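Local coordinates for protein cytochrome c XoxG (PDB 6ONQ) that binds a covalently attached heme c and probably transfers electrons in lanthanide-dependent methanol oxidation, at residues Tyr125-Ala129 with Asn151-Tyr155; Trp82-Tyr88 with Asp158-Tyr162. Numbering follows the deposited sequence.

Contact 1: Tyr125-Ala129 with Asn151-Tyr155; sequences YGILA and NVMCY. With HEC (heme c), chain B.
A small apolar contact on the heme side of this c-type cytochrome joins one turn of helix 121-130 to segment 151-155 on short helix 150-153, burying 218 Å² without a hydrogen bond between them. Residues 125-129 are regular α-helix, with Ala-129 N hydrogen-bonded to Tyr-125 O at 2.9 Å; Tyr-155 N hydrogen-bonds to Val-152 O at 2.9 Å, with Tyr-155 at the N-cap of the next helix. The nearest CA atoms, of Ala-129 and Met-153, are 7.2 Å apart. Met-153 spans the gap. Its m, m, m side chain curls so that CE lies 3.5 Å from Tyr-125 CZ and 3.7 Å from Ala-129 CB, while SD is 4.1 Å from Leu-128 CG. Deeper in, Leu-128 (t, p) sets CD1 4.3 Å from Val-152 CG1 and 3.9 Å from heme CMB; Ile-127 CG2 reaches heme C2A at 3.8 Å. The contact thus backs the heme pocket. Phe-146 packs on Leu-128 and Val-152, and Ala-156 of helix 156-167 touches Tyr-125 and Leu-128.

Contact 2: Trp82-Tyr88 with Asp158-Tyr162; sequences WFTYSGY and DLYVY
Tyr-162 (chi1 t) lies with its ring face under the backbone of Tyr-88, whose CA sits 3.9 Å from the ring centroid, 9° off the normal, in a CH-pi contact. The two tyrosine rings also form an offset edge-to-face pair, edge of Tyr-88 to face of Tyr-162, with centroids 5.6 Å apart and planes at 80°. Both segments are α-helical; their axes approach to 7.2 Å at a signed angle of -104°, with Thr-84 CA 4.4 Å from Tyr-162 CA. Such closeness depends on Gly-87: its CA is 4.1 Å from Asp-158 CA and makes a CA-H...O contact of 3.3 Å to Asp-158 O, where a side chain would clash. Asp-158 (m) accepts a hydrogen bond from Ser-86 OG to OD2, 2.6 Å, and sets OD1 3.2 Å from Phe-83 CD2 at the ring edge. Val-161 CG1 packs 4.2 Å from Phe-83 CB. Helices 82-94 and 156-167 correspond to the N- and C-terminal helices that cross near-perpendicularly at a glycine in the cytochrome c fold.

How the contacts relate
The centres of contacts 1 and 2 lie about 13 Å apart, and all four segments belong to the cytochrome c fold. Along the chain the order is 82-88, 125-129, 151-155, 158-162, so contact 1 is nested inside the loop that contact 2 closes. Helix 150-153 and helix 156-167 follow each other in the chain, and the two contacts touch where Val-152 CG1 meets Leu-159 CD1 at 4.2 Å. Contact 2 forms the buried helix crossing near the centre of the chain; contact 1 lies farther out, against the heme. Leu-159 also approaches Cys-95, which is covalently bound to the heme, and Leu-128 approaches the axial ligand Met-143, so both contacts pack close to the heme site.

Contact 1: Tyr125-Ala129 with Asn151-Tyr155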
ATOM      1  N   TYR A 125      -5.857  -3.583   8.785  1.00 13.43           N
ATOM      2  CA  TYR A 125      -7.257  -3.283   8.501  1.00 10.67           C
ATOM      3  C   TYR A 125      -8.023  -2.966   9.780  1.00 11.05           C
ATOM      4  O   TYR A 125      -8.869  -2.066   9.798  1.00 12.96           O
ATOM      5  CB  TYR A 125      -7.904  -4.445   7.746  1.00  7.73           C
ATOM      6  CG  TYR A 125      -9.211  -4.083   7.086  1.00 10.67           C
ATOM      7  CD1 TYR A 125     -10.390  -4.048   7.815  1.00 12.21           C
ATOM      8  CD2 TYR A 125      -9.269  -3.769   5.733  1.00 23.17           C
ATOM      9  CE1 TYR A 125     -11.584  -3.707   7.223  1.00 17.30           C
ATOM     10  CE2 TYR A 125     -10.469  -3.427   5.125  1.00 14.16           C
ATOM     11  CZ  TYR A 125     -11.624  -3.395   5.878  1.00 14.86           C
ATOM     12  OH  TYR A 125     -12.830  -3.055   5.293  1.00 26.22           O
ATOM     13  N   GLY A 126      -7.722  -3.670  10.869  1.00 12.28           N
ATOM     14  CA  GLY A 126      -8.431  -3.426  12.117  1.00 11.04           C
ATOM     15  C   GLY A 126      -8.076  -2.102  12.765  1.00 13.82           C
ATOM     16  O   GLY A 126      -8.938  -1.438  13.347  1.00 19.03           O
ATOM     17  N   ILE A 127      -6.799  -1.713  12.704  1.00 13.72           N
ATOM     18  CA  ILE A 127      -6.399  -0.398  13.198  1.00 12.65           C
ATOM     19  C   ILE A 127      -7.065   0.696  12.377  1.00 14.27           C
ATOM     20  O   ILE A 127      -7.552   1.695  12.914  1.00 15.06           O
ATOM     21  CB  ILE A 127      -4.868  -0.265  13.169  1.00 16.19           C
ATOM     22  CG1 ILE A 127      -4.244  -1.041  14.323  1.00 15.40           C
ATOM     23  CG2 ILE A 127      -4.447   1.200  13.209  1.00 10.36           C
ATOM     24  CD1 ILE A 127      -2.767  -1.303  14.116  1.00 10.68           C
ATOM     25  N   LEU A 128      -7.101   0.518  11.060  1.00 16.53           N
ATOM     26  CA  LEU A 128      -7.708   1.521  10.197  1.00 13.04           C
ATOM     27  C   LEU A 128      -9.209   1.640  10.440  1.00 15.83           C
ATOM     28  O   LEU A 128      -9.751   2.750  10.479  1.00 17.00           O
ATOM     29  CB  LEU A 128      -7.418   1.166   8.746  1.00 12.01           C
ATOM     30  CG  LEU A 128      -7.879   2.152   7.689  1.00 12.34           C
ATOM     31  CD1 LEU A 128      -7.186   3.457   7.924  1.00 18.93           C
ATOM     32  CD2 LEU A 128      -7.562   1.606   6.310  1.00  4.93           C
ATOM     33  N   ALA A 129      -9.901   0.511  10.603  1.00 18.81           N
ATOM     34  CA  ALA A 129     -11.349   0.550  10.782  1.00 13.90           C
ATOM     35  C   ALA A 129     -11.727   1.053  12.169  1.00 11.50           C
ATOM     36  O   ALA A 129     -12.662   1.848  12.311  1.00 26.03           O
ATOM     37  CB  ALA A 129     -11.949  -0.836  10.532  1.00 19.79           C
ATOM     38  N   ASN A 151     -14.933   6.762   1.879  1.00 21.33           N
ATOM     39  CA  ASN A 151     -13.888   7.307   1.027  1.00 27.87           C
ATOM     40  C   ASN A 151     -12.497   6.859   1.458  1.00 36.23           C
ATOM     41  O   ASN A 151     -11.529   7.067   0.715  1.00 43.59           O
ATOM     42  CB  ASN A 151     -13.963   8.832   1.022  1.00 50.45           C
ATOM     43  CG  ASN A 151     -14.926   9.356  -0.009  1.00 53.72           C
ATOM     44  OD1 ASN A 151     -14.659   9.270  -1.206  1.00 56.03           O
ATOM     45  ND2 ASN A 151     -16.061   9.901   0.443  1.00 49.03           N
ATOM     46  N   VAL A 152     -12.372   6.271   2.639  1.00 27.56           N
ATOM     47  CA  VAL A 152     -11.139   5.641   3.076  1.00 23.68           C
ATOM     48  C   VAL A 152     -11.255   4.124   3.052  1.00 15.87           C
ATOM     49  O   VAL A 152     -10.428   3.446   2.447  1.00 18.16           O
ATOM     50  CB  VAL A 152     -10.726   6.151   4.471  1.00 20.60           C
ATOM     51  CG1 VAL A 152      -9.479   5.447   4.933  1.00 24.45           C
ATOM     52  CG2 VAL A 152     -10.475   7.626   4.398  1.00 28.42           C
ATOM     53  N   MET A 153     -12.300   3.574   3.671  1.00 16.90           N
ATOM     54  CA  MET A 153     -12.381   2.126   3.807  1.00 22.28           C
ATOM     55  C   MET A 153     -12.442   1.423   2.461  1.00 20.34           C
ATOM     56  O   MET A 153     -11.919   0.315   2.324  1.00 33.07           O
ATOM     57  CB  MET A 153     -13.588   1.733   4.652  1.00 17.27           C
ATOM     58  CG  MET A 153     -13.476   2.138   6.102  1.00 18.23           C
ATOM     59  SD  MET A 153     -11.893   1.729   6.863  1.00 19.38           S
ATOM     60  CE  MET A 153     -11.983  -0.058   6.926  1.00 27.52           C
ATOM     61  N   CYS A 154     -13.055   2.039   1.453  1.00 22.60           N
ATOM     62  CA  CYS A 154     -13.139   1.375   0.158  1.00 18.43           C
ATOM     63  C   CYS A 154     -11.809   1.335  -0.557  1.00 12.46           C
ATOM     64  O   CYS A 154     -11.703   0.681  -1.594  1.00 31.41           O
ATOM     65  CB  CYS A 154     -14.173   2.064  -0.739  1.00 25.23           C
ATOM     66  SG  CYS A 154     -15.842   2.072  -0.053  1.00 53.87           S
ATOM     67  N   TYR A 155     -10.806   2.036  -0.048  1.00 22.94           N
ATOM     68  CA  TYR A 155      -9.468   2.001  -0.610  1.00 22.58           C
ATOM     69  C   TYR A 155      -8.465   1.448   0.388  1.00 14.99           C
ATOM     70  O   TYR A 155      -7.273   1.753   0.301  1.00 21.41           O
ATOM     71  CB  TYR A 155      -9.078   3.397  -1.092  1.00 26.78           C
ATOM     72  CG  TYR A 155     -10.118   3.952  -2.036  1.00 40.45           C
ATOM     73  CD1 TYR A 155     -10.152   3.558  -3.368  1.00 41.97           C
ATOM     74  CD2 TYR A 155     -11.092   4.836  -1.589  1.00 40.58           C
ATOM     75  CE1 TYR A 155     -11.108   4.045  -4.230  1.00 51.11           C
ATOM     76  CE2 TYR A 155     -12.052   5.329  -2.447  1.00 47.98           C
ATOM     77  CZ  TYR A 155     -12.057   4.931  -3.767  1.00 53.56           C
ATOM     78  OH  TYR A 155     -13.015   5.425  -4.624  1.00 65.94           O
TER
HETATM   79 FE   HEC B 201      -2.886   6.720  11.618  1.00 21.37          FE
HETATM   80  CHA HEC B 201      -1.240   4.926  14.060  1.00 15.50           C
HETATM   81  CHB HEC B 201      -2.492   4.146   9.505  1.00 16.20           C
HETATM   82  CHC HEC B 201      -4.639   8.421   9.196  1.00 19.10           C
HETATM   83  CHD HEC B 201      -2.771   9.529  13.561  1.00 24.31           C
HETATM   84  NA  HEC B 201      -1.991   4.911  11.757  1.00 16.29           N
HETATM   85  C1A HEC B 201      -1.448   4.296  12.858  1.00 19.66           C
HETATM   86  C2A HEC B 201      -1.170   2.907  12.520  1.00 12.26           C
HETATM   87  C3A HEC B 201      -1.524   2.714  11.259  1.00  7.73           C
HETATM   88  C4A HEC B 201      -2.041   3.957  10.772  1.00  9.86           C
HETATM   89  CMA HEC B 201      -1.421   1.433  10.409  1.00  9.18           C
HETATM   90  CAA HEC B 201      -0.549   1.854  13.449  1.00  9.42           C
HETATM   91  CBA HEC B 201       0.906   2.257  13.638  1.00 22.54           C
HETATM   92  CGA HEC B 201       1.689   1.186  14.337  1.00 22.97           C
HETATM   93  O1A HEC B 201       1.224   0.670  15.386  1.00 34.55           O
HETATM   94  O2A HEC B 201       2.795   0.869  13.843  1.00 15.58           O
HETATM   95  NB  HEC B 201      -3.471   6.384   9.725  1.00 12.24           N
HETATM   96  C1B HEC B 201      -3.175   5.227   9.047  1.00 15.28           C
HETATM   97  C2B HEC B 201      -3.711   5.298   7.717  1.00 14.87           C
HETATM   98  C3B HEC B 201      -4.328   6.462   7.585  1.00 20.43           C
HETATM   99  C4B HEC B 201      -4.178   7.182   8.848  1.00 16.63           C
HETATM  100  CMB HEC B 201      -3.627   4.208   6.636  1.00  4.36           C
HETATM  101  CAB HEC B 201      -5.026   6.823   6.245  1.00 11.87           C
HETATM  102  CBB HEC B 201      -6.025   7.678   6.172  1.00 17.86           C
HETATM  103  NC  HEC B 201      -3.548   8.652  11.415  1.00 25.31           N
HETATM  104  C1C HEC B 201      -4.320   9.108  10.356  1.00 25.71           C
HETATM  105  C2C HEC B 201      -4.739  10.453  10.691  1.00 19.33           C
HETATM  106  C3C HEC B 201      -4.229  10.785  11.883  1.00 31.49           C
HETATM  107  C4C HEC B 201      -3.466   9.645  12.375  1.00 17.61           C
HETATM  108  CMC HEC B 201      -5.609  11.376   9.809  1.00 20.73           C
HETATM  109  CAC HEC B 201      -4.479  12.168  12.551  1.00 26.09           C
HETATM  110  CBC HEC B 201      -3.513  12.775  13.235  1.00 31.25           C
HETATM  111  ND  HEC B 201      -2.131   7.142  13.440  1.00 15.58           N
HETATM  112  C1D HEC B 201      -2.222   8.367  14.084  1.00 24.57           C
HETATM  113  C2D HEC B 201      -1.648   8.204  15.410  1.00 24.84           C
HETATM  114  C3D HEC B 201      -1.241   6.940  15.544  1.00 24.06           C
HETATM  115  C4D HEC B 201      -1.525   6.247  14.307  1.00 20.56           C
HETATM  116  CMD HEC B 201      -1.524   9.285  16.502  1.00 23.77           C
HETATM  117  CAD HEC B 201      -0.560   6.331  16.784  1.00 14.71           C
HETATM  118  CBD HEC B 201      -1.565   5.661  17.715  1.00 27.81           C
HETATM  119  CGD HEC B 201      -0.822   5.069  18.889  1.00 28.46           C
HETATM  120  O1D HEC B 201       0.327   5.503  19.154  1.00 44.51           O
HETATM  121  O2D HEC B 201      -1.368   4.168  19.569  1.00 23.37           O

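Contact 2: Trp82-Tyr88 with Asp158-Tyr162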
ATOM      1  N   TRP A  82      -1.874  -0.957 -10.359  1.00 28.37           N
ATOM      2  CA  TRP A  82      -2.893   0.059 -10.128  1.00 22.31           C
ATOM      3  C   TRP A  82      -2.986   0.430  -8.654  1.00 27.12           C
ATOM      4  O   TRP A  82      -2.999   1.614  -8.299  1.00 31.64           O
ATOM      5  CB  TRP A  82      -4.249  -0.421 -10.637  1.00 26.73           C
ATOM      6  CG  TRP A  82      -5.334   0.481 -10.181  1.00 31.77           C
ATOM      7  CD1 TRP A  82      -6.282   0.214  -9.238  1.00 42.67           C
ATOM      8  CD2 TRP A  82      -5.567   1.820 -10.618  1.00 31.00           C
ATOM      9  NE1 TRP A  82      -7.101   1.303  -9.067  1.00 41.45           N
ATOM     10  CE2 TRP A  82      -6.681   2.305  -9.903  1.00 50.62           C
ATOM     11  CE3 TRP A  82      -4.942   2.660 -11.545  1.00 43.04           C
ATOM     12  CZ2 TRP A  82      -7.182   3.592 -10.087  1.00 47.81           C
ATOM     13  CZ3 TRP A  82      -5.442   3.935 -11.729  1.00 34.20           C
ATOM     14  CH2 TRP A  82      -6.553   4.387 -11.005  1.00 49.89           C
ATOM     15  N   PHE A  83      -3.030  -0.569  -7.776  1.00 33.72           N
ATOM     16  CA  PHE A  83      -3.320  -0.284  -6.376  1.00 26.22           C
ATOM     17  C   PHE A  83      -2.165   0.421  -5.681  1.00 25.16           C
ATOM     18  O   PHE A  83      -2.394   1.176  -4.732  1.00 21.75           O
ATOM     19  CB  PHE A  83      -3.702  -1.565  -5.649  1.00 18.94           C
ATOM     20  CG  PHE A  83      -5.048  -2.068  -6.038  1.00 32.19           C
ATOM     21  CD1 PHE A  83      -5.238  -2.688  -7.261  1.00 47.70           C
ATOM     22  CD2 PHE A  83      -6.137  -1.876  -5.213  1.00 44.72           C
ATOM     23  CE1 PHE A  83      -6.489  -3.132  -7.636  1.00 52.56           C
ATOM     24  CE2 PHE A  83      -7.396  -2.319  -5.583  1.00 40.82           C
ATOM     25  CZ  PHE A  83      -7.571  -2.945  -6.791  1.00 51.92           C
ATOM     26  N   THR A  84      -0.930   0.222  -6.133  1.00 22.66           N
ATOM     27  CA  THR A  84       0.141   1.053  -5.597  1.00 16.04           C
ATOM     28  C   THR A  84      -0.065   2.508  -5.998  1.00 27.07           C
ATOM     29  O   THR A  84       0.028   3.414  -5.161  1.00 32.38           O
ATOM     30  CB  THR A  84       1.508   0.551  -6.056  1.00 22.92           C
ATOM     31  OG1 THR A  84       1.706  -0.797  -5.608  1.00 21.10           O
ATOM     32  CG2 THR A  84       2.603   1.424  -5.474  1.00 17.87           C
ATOM     33  N   TYR A  85      -0.365   2.751  -7.278  1.00 36.58           N
ATOM     34  CA  TYR A  85      -0.666   4.107  -7.734  1.00 32.74           C
ATOM     35  C   TYR A  85      -1.842   4.691  -6.958  1.00 27.62           C
ATOM     36  O   TYR A  85      -1.730   5.759  -6.344  1.00 30.04           O
ATOM     37  CB  TYR A  85      -0.946   4.099  -9.245  1.00 35.71           C
ATOM     38  CG  TYR A  85      -1.485   5.404  -9.806  1.00 47.22           C
ATOM     39  CD1 TYR A  85      -0.631   6.455 -10.137  1.00 44.55           C
ATOM     40  CD2 TYR A  85      -2.851   5.581 -10.013  1.00 49.20           C
ATOM     41  CE1 TYR A  85      -1.126   7.647 -10.649  1.00 55.62           C
ATOM     42  CE2 TYR A  85      -3.353   6.771 -10.524  1.00 62.16           C
ATOM     43  CZ  TYR A  85      -2.487   7.799 -10.840  1.00 68.27           C
ATOM     44  OH  TYR A  85      -2.988   8.980 -11.349  1.00 65.21           O
ATOM     45  N   SER A  86      -2.970   3.978  -6.945  1.00 23.33           N
ATOM     46  CA  SER A  86      -4.169   4.488  -6.291  1.00 22.95           C
ATOM     47  C   SER A  86      -3.939   4.718  -4.800  1.00 32.70           C
ATOM     48  O   SER A  86      -4.375   5.736  -4.246  1.00 34.97           O
ATOM     49  CB  SER A  86      -5.329   3.523  -6.518  1.00 28.36           C
ATOM     50  OG  SER A  86      -6.448   3.888  -5.735  1.00 45.45           O
ATOM     51  N   GLY A  87      -3.252   3.783  -4.137  1.00 28.52           N
ATOM     52  CA  GLY A  87      -2.998   3.917  -2.712  1.00 14.00           C
ATOM     53  C   GLY A  87      -2.119   5.098  -2.352  1.00 14.52           C
ATOM     54  O   GLY A  87      -2.296   5.696  -1.287  1.00 12.19           O
ATOM     55  N   TYR A  88      -1.155   5.442  -3.213  1.00 20.88           N
ATOM     56  CA  TYR A  88      -0.392   6.671  -3.002  1.00 21.35           C
ATOM     57  C   TYR A  88      -1.332   7.864  -2.885  1.00 28.39           C
ATOM     58  O   TYR A  88      -1.249   8.651  -1.935  1.00 21.52           O
ATOM     59  CB  TYR A  88       0.615   6.890  -4.140  1.00 16.72           C
ATOM     60  CG  TYR A  88       1.385   8.209  -4.040  1.00 31.49           C
ATOM     61  CD1 TYR A  88       0.832   9.404  -4.496  1.00 31.88           C
ATOM     62  CD2 TYR A  88       2.666   8.260  -3.490  1.00 37.09           C
ATOM     63  CE1 TYR A  88       1.520  10.607  -4.394  1.00 31.23           C
ATOM     64  CE2 TYR A  88       3.364   9.466  -3.387  1.00 35.84           C
ATOM     65  CZ  TYR A  88       2.783  10.636  -3.843  1.00 43.24           C
ATOM     66  OH  TYR A  88       3.453  11.842  -3.753  1.00 43.28           O
ATOM     67  N   ASP A 158      -5.820  -0.504  -1.287  1.00 18.42           N
ATOM     68  CA  ASP A 158      -4.902   0.405  -1.958  1.00 18.15           C
ATOM     69  C   ASP A 158      -3.873   0.960  -0.978  1.00 16.35           C
ATOM     70  O   ASP A 158      -2.668   0.969  -1.256  1.00 19.33           O
ATOM     71  CB  ASP A 158      -5.692   1.531  -2.617  1.00 26.32           C
ATOM     72  CG  ASP A 158      -6.827   1.015  -3.497  1.00 38.56           C
ATOM     73  OD1 ASP A 158      -7.532   0.061  -3.086  1.00 35.48           O
ATOM     74  OD2 ASP A 158      -7.018   1.575  -4.603  1.00 41.50           O
ATOM     75  N   LEU A 159      -4.327   1.402   0.191  1.00 11.05           N
ATOM     76  CA  LEU A 159      -3.394   1.934   1.175  1.00 14.26           C
ATOM     77  C   LEU A 159      -2.417   0.866   1.649  1.00 20.43           C
ATOM     78  O   LEU A 159      -1.221   1.141   1.807  1.00 23.23           O
ATOM     79  CB  LEU A 159      -4.168   2.528   2.345  1.00 17.17           C
ATOM     80  CG  LEU A 159      -4.988   3.751   1.919  1.00 15.30           C
ATOM     81  CD1 LEU A 159      -6.166   3.996   2.851  1.00 11.01           C
ATOM     82  CD2 LEU A 159      -4.085   4.971   1.843  1.00 16.24           C
ATOM     83  N   TYR A 160      -2.908  -0.366   1.858  1.00 21.79           N
ATOM     84  CA  TYR A 160      -2.046  -1.463   2.294  1.00  8.45           C
ATOM     85  C   TYR A 160      -0.970  -1.760   1.263  1.00 10.61           C
ATOM     86  O   TYR A 160       0.217  -1.852   1.594  1.00 16.23           O
ATOM     87  CB  TYR A 160      -2.879  -2.714   2.567  1.00  8.10           C
ATOM     88  CG  TYR A 160      -2.047  -3.881   3.045  1.00 14.94           C
ATOM     89  CD1 TYR A 160      -1.467  -3.873   4.310  1.00 17.50           C
ATOM     90  CD2 TYR A 160      -1.817  -4.985   2.226  1.00 14.84           C
ATOM     91  CE1 TYR A 160      -0.690  -4.931   4.750  1.00 11.90           C
ATOM     92  CE2 TYR A 160      -1.039  -6.054   2.663  1.00 13.77           C
ATOM     93  CZ  TYR A 160      -0.481  -6.015   3.927  1.00 17.18           C
ATOM     94  OH  TYR A 160       0.290  -7.058   4.381  1.00 34.18           O
ATOM     95  N   VAL A 161      -1.369  -1.904   0.000  1.00 12.49           N
ATOM     96  CA  VAL A 161      -0.427  -2.246  -1.064  1.00 14.25           C
ATOM     97  C   VAL A 161       0.680  -1.202  -1.166  1.00 12.85           C
ATOM     98  O   VAL A 161       1.871  -1.528  -1.137  1.00 15.74           O
ATOM     99  CB  VAL A 161      -1.180  -2.406  -2.393  1.00 13.67           C
ATOM    100  CG1 VAL A 161      -0.217  -2.477  -3.534  1.00 17.94           C
ATOM    101  CG2 VAL A 161      -2.042  -3.650  -2.347  1.00 14.25           C
ATOM    102  N   TYR A 162       0.305   0.067  -1.290  1.00 15.25           N
ATOM    103  CA  TYR A 162       1.294   1.135  -1.385  1.00 13.19           C
ATOM    104  C   TYR A 162       2.229   1.153  -0.171  1.00 17.71           C
ATOM    105  O   TYR A 162       3.456   1.217  -0.308  1.00 12.77           O
ATOM    106  CB  TYR A 162       0.572   2.479  -1.534  1.00 11.73           C
ATOM    107  CG  TYR A 162       1.473   3.646  -1.271  1.00 14.79           C
ATOM    108  CD1 TYR A 162       2.538   3.907  -2.106  1.00 11.87           C
ATOM    109  CD2 TYR A 162       1.289   4.463  -0.168  1.00 11.61           C
ATOM    110  CE1 TYR A 162       3.381   4.945  -1.865  1.00  7.93           C
ATOM    111  CE2 TYR A 162       2.137   5.516   0.072  1.00  7.43           C
ATOM    112  CZ  TYR A 162       3.181   5.746  -0.785  1.00  5.10           C
ATOM    113  OH  TYR A 162       4.049   6.791  -0.577  1.00 34.03           O
TER